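Local coordinates for putative integron gene cassette protein (PDB 3FUY) that is of unknown function, a small alpha/beta protein encoded by a mobile integron gene cassette from an uncultured salt-marsh bacterium, at residues I94-I99 / M108-L113; A46-G51 / G60-C65. All coordinates share one frame; numbering follows the deposited sequence.

Contact 1: I94-I99 / M108-L113; sequences IRCVDI and MVYVDL
Arg95 reaches across the hairpin to Asp112 and grips a single carboxylate oxygen side-on. Its NE lies 2.8 Å from Asp112 OD2 and its NH2 3.0 Å from the same atom. OD2 sits in the guanidinium plane, but the guanidinium and carboxylate planes stand 80° apart, and NE meets OD2 from above the carboxylate. A bend at chi2 (-56°) turns the arginine chain along the neighbouring strand toward this acid. The backbones run antiparallel, and Tyr110 O faces both Arg95 N, at 2.7 Å, and Cys96 N, in a weak bond. This is a classic beta bulge, which shifts the register by one residue. Beyond it, Tyr110 N bonds to Cys96 O, and Asp98 and Met108, a selenomethionine, exchange a pair of backbone bonds. The Tyr110 ring lies alongside Cys96 and Asp98, with CD1 3.9 Å from Cys96 CB. On the other face, Ile94 CD1 packs on Val109 CG1 at 3.7 Å, toward helix 59-79. Further out, Arg95 NH1 forms a salt bridge to Asp170, its NH2 also bonds to Pro169 O, and Arg158 forms a second salt bridge to Asp112. With an alanine for Arg95, Asp170 and Pro169 O would probably lose their partner, and Asp112 would keep Arg158 but lose both bonds across the hairpin. Arg95 and Asp112 are buried, and salt bridges to Asp170 and Arg158 link them to the C-terminal segment and strand 150-160.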
loop_
_atom_site.group_PDB
_atom_site.type_symbol
_atom_site.label_atom_id
_atom_site.label_comp_id
_atom_site.label_asym_id
_atom_site.label_seq_id
_atom_site.Cartn_x
_atom_site.Cartn_y
_atom_site.Cartn_z
ATOM N N ILE B 94 19.726 -3.820 -2.456
ATOM C CA ILE B 94 18.773 -4.891 -2.189
ATOM C C ILE B 94 17.515 -4.666 -3.041
ATOM O O ILE B 94 17.157 -3.520 -3.339
ATOM C CB ILE B 94 18.431 -4.987 -0.690
ATOM C CG1 ILE B 94 17.738 -6.306 -0.384
ATOM C CG2 ILE B 94 17.569 -3.791 -0.232
ATOM C CD1 ILE B 94 17.673 -6.628 1.123
ATOM N N ARG B 95 16.856 -5.746 -3.455
ATOM C CA ARG B 95 15.609 -5.607 -4.206
ATOM C C ARG B 95 14.459 -6.279 -3.490
ATOM O O ARG B 95 13.377 -5.704 -3.330
ATOM C CB ARG B 95 15.747 -6.201 -5.614
ATOM C CG ARG B 95 16.796 -5.535 -6.464
ATOM C CD ARG B 95 16.573 -4.022 -6.595
ATOM N NE ARG B 95 17.623 -3.449 -7.429
ATOM C CZ ARG B 95 18.102 -2.216 -7.321
ATOM N NH1 ARG B 95 17.628 -1.369 -6.398
ATOM N NH2 ARG B 95 19.069 -1.833 -8.139
ATOM N N CYS B 96 14.694 -7.512 -3.052
ATOM C CA CYS B 96 13.613 -8.320 -2.514
ATOM C C CYS B 96 14.160 -9.298 -1.485
ATOM O O CYS B 96 15.273 -9.811 -1.620
ATOM C CB CYS B 96 12.908 -9.084 -3.654
ATOM S SG CYS B 96 11.668 -10.298 -3.120
ATOM N N VAL B 97 13.377 -9.538 -0.448
ATOM C CA VAL B 97 13.655 -10.633 0.467
ATOM C C VAL B 97 12.466 -11.561 0.345
ATOM O O VAL B 97 11.336 -11.193 0.681
ATOM C CB VAL B 97 13.779 -10.155 1.930
ATOM C CG1 VAL B 97 13.904 -11.355 2.873
ATOM C CG2 VAL B 97 14.952 -9.214 2.076
ATOM N N ASP B 98 12.718 -12.751 -0.181
ATOM C CA ASP B 98 11.693 -13.771 -0.304
ATOM C C ASP B 98 11.871 -14.813 0.799
ATOM O O ASP B 98 12.873 -15.546 0.837
ATOM C CB ASP B 98 11.750 -14.411 -1.694
ATOM C CG ASP B 98 10.580 -15.338 -1.959
ATOM O OD1 ASP B 98 9.935 -15.768 -0.990
ATOM O OD2 ASP B 98 10.303 -15.630 -3.142
ATOM N N ILE B 99 10.897 -14.871 1.699
ATOM C CA ILE B 99 10.967 -15.772 2.831
ATOM C C ILE B 99 10.251 -17.097 2.550
ATOM O O ILE B 99 9.120 -17.105 2.083
ATOM C CB ILE B 99 10.359 -15.135 4.098
ATOM C CG1 ILE B 99 11.200 -13.930 4.540
ATOM C CG2 ILE B 99 10.243 -16.174 5.226
ATOM C CD1 ILE B 99 10.761 -13.349 5.843
HETATM N N MSE B 108 15.621 -15.850 0.736
HETATM C CA MSE B 108 16.415 -15.571 -0.447
HETATM C C MSE B 108 16.455 -14.051 -0.673
HETATM O O MSE B 108 15.419 -13.416 -0.891
HETATM C CB MSE B 108 15.810 -16.291 -1.666
HETATM C CG MSE B 108 16.521 -15.997 -2.974
HETATM SE SE MSE B 108 18.325 -16.743 -3.073
HETATM C CE MSE B 108 17.875 -18.654 -3.123
ATOM N N VAL B 109 17.648 -13.473 -0.613
ATOM C CA VAL B 109 17.828 -12.042 -0.830
ATOM C C VAL B 109 18.302 -11.739 -2.247
ATOM O O VAL B 109 19.387 -12.164 -2.638
ATOM C CB VAL B 109 18.866 -11.456 0.144
ATOM C CG1 VAL B 109 18.922 -9.924 -0.033
ATOM C CG2 VAL B 109 18.516 -11.846 1.584
ATOM N N TYR B 110 17.487 -11.012 -3.007
ATOM C CA TYR B 110 17.838 -10.587 -4.364
ATOM C C TYR B 110 18.491 -9.218 -4.336
ATOM O O TYR B 110 17.882 -8.245 -3.868
ATOM C CB TYR B 110 16.582 -10.507 -5.244
ATOM C CG TYR B 110 15.916 -11.829 -5.428
ATOM C CD1 TYR B 110 14.956 -12.276 -4.532
ATOM C CD2 TYR B 110 16.280 -12.665 -6.486
ATOM C CE1 TYR B 110 14.362 -13.514 -4.689
ATOM C CE2 TYR B 110 15.691 -13.889 -6.654
ATOM C CZ TYR B 110 14.736 -14.315 -5.762
ATOM O OH TYR B 110 14.148 -15.541 -5.954
ATOM N N VAL B 111 19.712 -9.139 -4.847
ATOM C CA VAL B 111 20.476 -7.907 -4.852
ATOM C C VAL B 111 20.897 -7.643 -6.285
ATOM O O VAL B 111 20.997 -8.578 -7.077
ATOM C CB VAL B 111 21.728 -8.012 -3.958
ATOM C CG1 VAL B 111 21.331 -8.387 -2.547
ATOM C CG2 VAL B 111 22.714 -9.070 -4.515
ATOM N N ASP B 112 21.095 -6.375 -6.622
ATOM C CA ASP B 112 21.658 -5.980 -7.910
ATOM C C ASP B 112 23.068 -5.488 -7.626
ATOM O O ASP B 112 23.282 -4.761 -6.651
ATOM C CB ASP B 112 20.882 -4.801 -8.535
ATOM C CG ASP B 112 19.577 -5.209 -9.224
ATOM O OD1 ASP B 112 19.212 -6.401 -9.243
ATOM O OD2 ASP B 112 18.897 -4.301 -9.761
ATOM N N LEU B 113 24.028 -5.874 -8.463
ATOM C CA LEU B 113 25.346 -5.251 -8.454
ATOM C C LEU B 113 25.424 -4.347 -9.678
ATOM O O LEU B 113 25.299 -4.814 -10.813
ATOM C CB LEU B 113 26.479 -6.286 -8.507
ATOM C CG LEU B 113 27.903 -5.709 -8.534
ATOM C CD1 LEU B 113 28.343 -5.267 -7.144
ATOM C CD2 LEU B 113 28.908 -6.714 -9.108
#

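Contact 2: A46-G51 / G60-C65; sequences AVLRIG and GDIDLC
Strand 46-49 and helix 60-65 run at 143° to each other, with their axes 9.5 Å apart at closest approach, and Leu48 fills much of the space between them. Its CD2 lies 3.7 Å from Ile62 CG1, and the two side chains cross at about a right angle. The same methyl also rests 3.9 Å from the backbone oxygen Asp61 O. The other branch, CD1, meets Cys65 CB at 4.2 Å. Leu48 CG is anti to its own N (chi1 173°), which points the fork of the leucine at the helix. Ala46, two residues earlier on the same face of the strand, touches the sulfur: its CB is 4.2 Å from Cys65 SG. Past the strand end, Ile50 puts CD1 against the carboxylate of Asp61, 3.9 Å from OD2. Both oxygens of that carboxylate are hydrogen-bonded outside the contact, OD1 to the hydroxyl of Tyr105. Cys65 N bonds to Asp61 O within the helix, so these two of the three helix residues touched are one turn apart. Val35 and Ile37 of strand 34-39 and Val97 and Ile99 of strand 91-100 widen the apolar layer. Ile62 also packs on Phe40 of the second subunit. The contact is a helix laid against one face of a mixed beta sheet, joined through small and branched apolar side chains, as in the core of an alpha/beta fold.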
loop_
_atom_site.group_PDB
_atom_site.type_symbol
_atom_site.label_atom_id
_atom_site.label_comp_id
_atom_site.label_asym_id
_atom_site.label_seq_id
_atom_site.Cartn_x
_atom_site.Cartn_y
_atom_site.Cartn_z
ATOM N N ALA B 46 12.801 -2.146 -0.483
ATOM C CA ALA B 46 12.778 -3.593 -0.673
ATOM C C ALA B 46 11.366 -4.115 -0.765
ATOM O O ALA B 46 10.443 -3.578 -0.145
ATOM C CB ALA B 46 13.528 -4.300 0.460
ATOM N N VAL B 47 11.206 -5.182 -1.532
ATOM C CA VAL B 47 9.978 -5.943 -1.510
ATOM C C VAL B 47 10.134 -7.156 -0.596
ATOM O O VAL B 47 11.081 -7.927 -0.718
ATOM C CB VAL B 47 9.568 -6.405 -2.920
ATOM C CG1 VAL B 47 8.263 -7.184 -2.856
ATOM C CG2 VAL B 47 9.428 -5.195 -3.869
ATOM N N LEU B 48 9.181 -7.330 0.307
ATOM C CA LEU B 48 9.116 -8.532 1.111
ATOM C C LEU B 48 8.050 -9.492 0.562
ATOM O O LEU B 48 6.886 -9.117 0.363
ATOM C CB LEU B 48 8.822 -8.184 2.561
ATOM C CG LEU B 48 8.562 -9.373 3.482
ATOM C CD1 LEU B 48 9.803 -10.279 3.550
ATOM C CD2 LEU B 48 8.182 -8.857 4.856
ATOM N N ARG B 49 8.464 -10.729 0.299
ATOM C CA ARG B 49 7.547 -11.762 -0.191
ATOM C C ARG B 49 7.594 -12.997 0.691
ATOM O O ARG B 49 8.674 -13.499 0.999
ATOM C CB ARG B 49 7.930 -12.186 -1.603
ATOM C CG ARG B 49 7.372 -11.312 -2.683
ATOM C CD ARG B 49 7.819 -11.783 -4.066
ATOM N NE ARG B 49 7.146 -10.997 -5.101
ATOM C CZ ARG B 49 6.282 -11.497 -5.979
ATOM N NH1 ARG B 49 6.003 -12.801 -5.972
ATOM N NH2 ARG B 49 5.711 -10.695 -6.872
ATOM N N ILE B 50 6.429 -13.489 1.095
ATOM C CA ILE B 50 6.364 -14.783 1.738
ATOM C C ILE B 50 5.992 -15.786 0.635
ATOM O O ILE B 50 4.861 -16.255 0.550
ATOM C CB ILE B 50 5.344 -14.797 2.881
ATOM C CG1 ILE B 50 5.420 -13.501 3.716
ATOM C CG2 ILE B 50 5.534 -16.033 3.739
ATOM C CD1 ILE B 50 6.813 -13.213 4.332
ATOM N N GLY B 51 6.964 -16.077 -0.215
ATOM C CA GLY B 51 6.726 -16.707 -1.502
ATOM C C GLY B 51 6.222 -18.138 -1.465
ATOM O O GLY B 51 5.233 -18.475 -2.121
ATOM N N GLY B 60 8.019 -10.267 12.666
ATOM C CA GLY B 60 9.308 -10.947 12.585
ATOM C C GLY B 60 9.858 -10.966 11.170
ATOM O O GLY B 60 11.019 -10.623 10.933
ATOM N N ASP B 61 9.017 -11.368 10.222
ATOM C CA ASP B 61 9.361 -11.315 8.803
ATOM C C ASP B 61 9.832 -9.916 8.355
ATOM O O ASP B 61 10.795 -9.782 7.604
ATOM C CB ASP B 61 8.168 -11.749 7.949
ATOM C CG ASP B 61 7.699 -13.159 8.262
ATOM O OD1 ASP B 61 8.552 -14.032 8.554
ATOM O OD2 ASP B 61 6.474 -13.393 8.219
ATOM N N ILE B 62 9.130 -8.878 8.790
ATOM C CA ILE B 62 9.517 -7.528 8.402
ATOM C C ILE B 62 10.837 -7.135 9.064
ATOM O O ILE B 62 11.693 -6.547 8.422
ATOM C CB ILE B 62 8.395 -6.508 8.714
ATOM C CG1 ILE B 62 7.234 -6.722 7.734
ATOM C CG2 ILE B 62 8.914 -5.072 8.611
ATOM C CD1 ILE B 62 5.905 -6.115 8.218
ATOM N N ASP B 63 11.012 -7.484 10.338
ATOM C CA ASP B 63 12.269 -7.207 11.027
ATOM C C ASP B 63 13.447 -7.934 10.351
ATOM O O ASP B 63 14.541 -7.384 10.230
ATOM C CB ASP B 63 12.183 -7.609 12.502
ATOM C CG ASP B 63 13.305 -7.005 13.325
ATOM O OD1 ASP B 63 13.399 -5.767 13.368
ATOM O OD2 ASP B 63 14.109 -7.764 13.906
ATOM N N LEU B 64 13.204 -9.168 9.910
ATOM C CA LEU B 64 14.196 -9.942 9.160
ATOM C C LEU B 64 14.561 -9.174 7.901
ATOM O O LEU B 64 15.736 -8.957 7.594
ATOM C CB LEU B 64 13.632 -11.322 8.791
ATOM C CG LEU B 64 14.595 -12.288 8.087
ATOM C CD1 LEU B 64 14.135 -13.705 8.340
ATOM C CD2 LEU B 64 14.653 -12.030 6.598
ATOM N N CYS B 65 13.540 -8.726 7.183
ATOM C CA CYS B 65 13.789 -7.944 5.982
ATOM C C CYS B 65 14.623 -6.690 6.291
ATOM O O CYS B 65 15.594 -6.391 5.589
ATOM C CB CYS B 65 12.476 -7.600 5.271
ATOM S SG CYS B 65 12.721 -6.848 3.660
#

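Contacts 1 and 2 lie on one sheet, their centres about 10 Å apart. Strands 44-49 and 91-100 are neighbours in it, and the backbone joins them directly: Val97 N is 2.8 Å from Val47 O, and Ile99 N is 2.7 Å from Arg49 O, both probable hydrogen bonds. A side chain also packs on the neighbouring backbone: Leu48 CD1 is 3.4 Å from Val97 O. Asp98 OD1 accepts a hydrogen bond from Gly51 N just past the end of strand 44-49. Helix 59-79 connects the two along the chain, following strand 44-49 and preceding strand 91-100. It packs on Ile94 and Val97 of contact 1 as well as on Leu48.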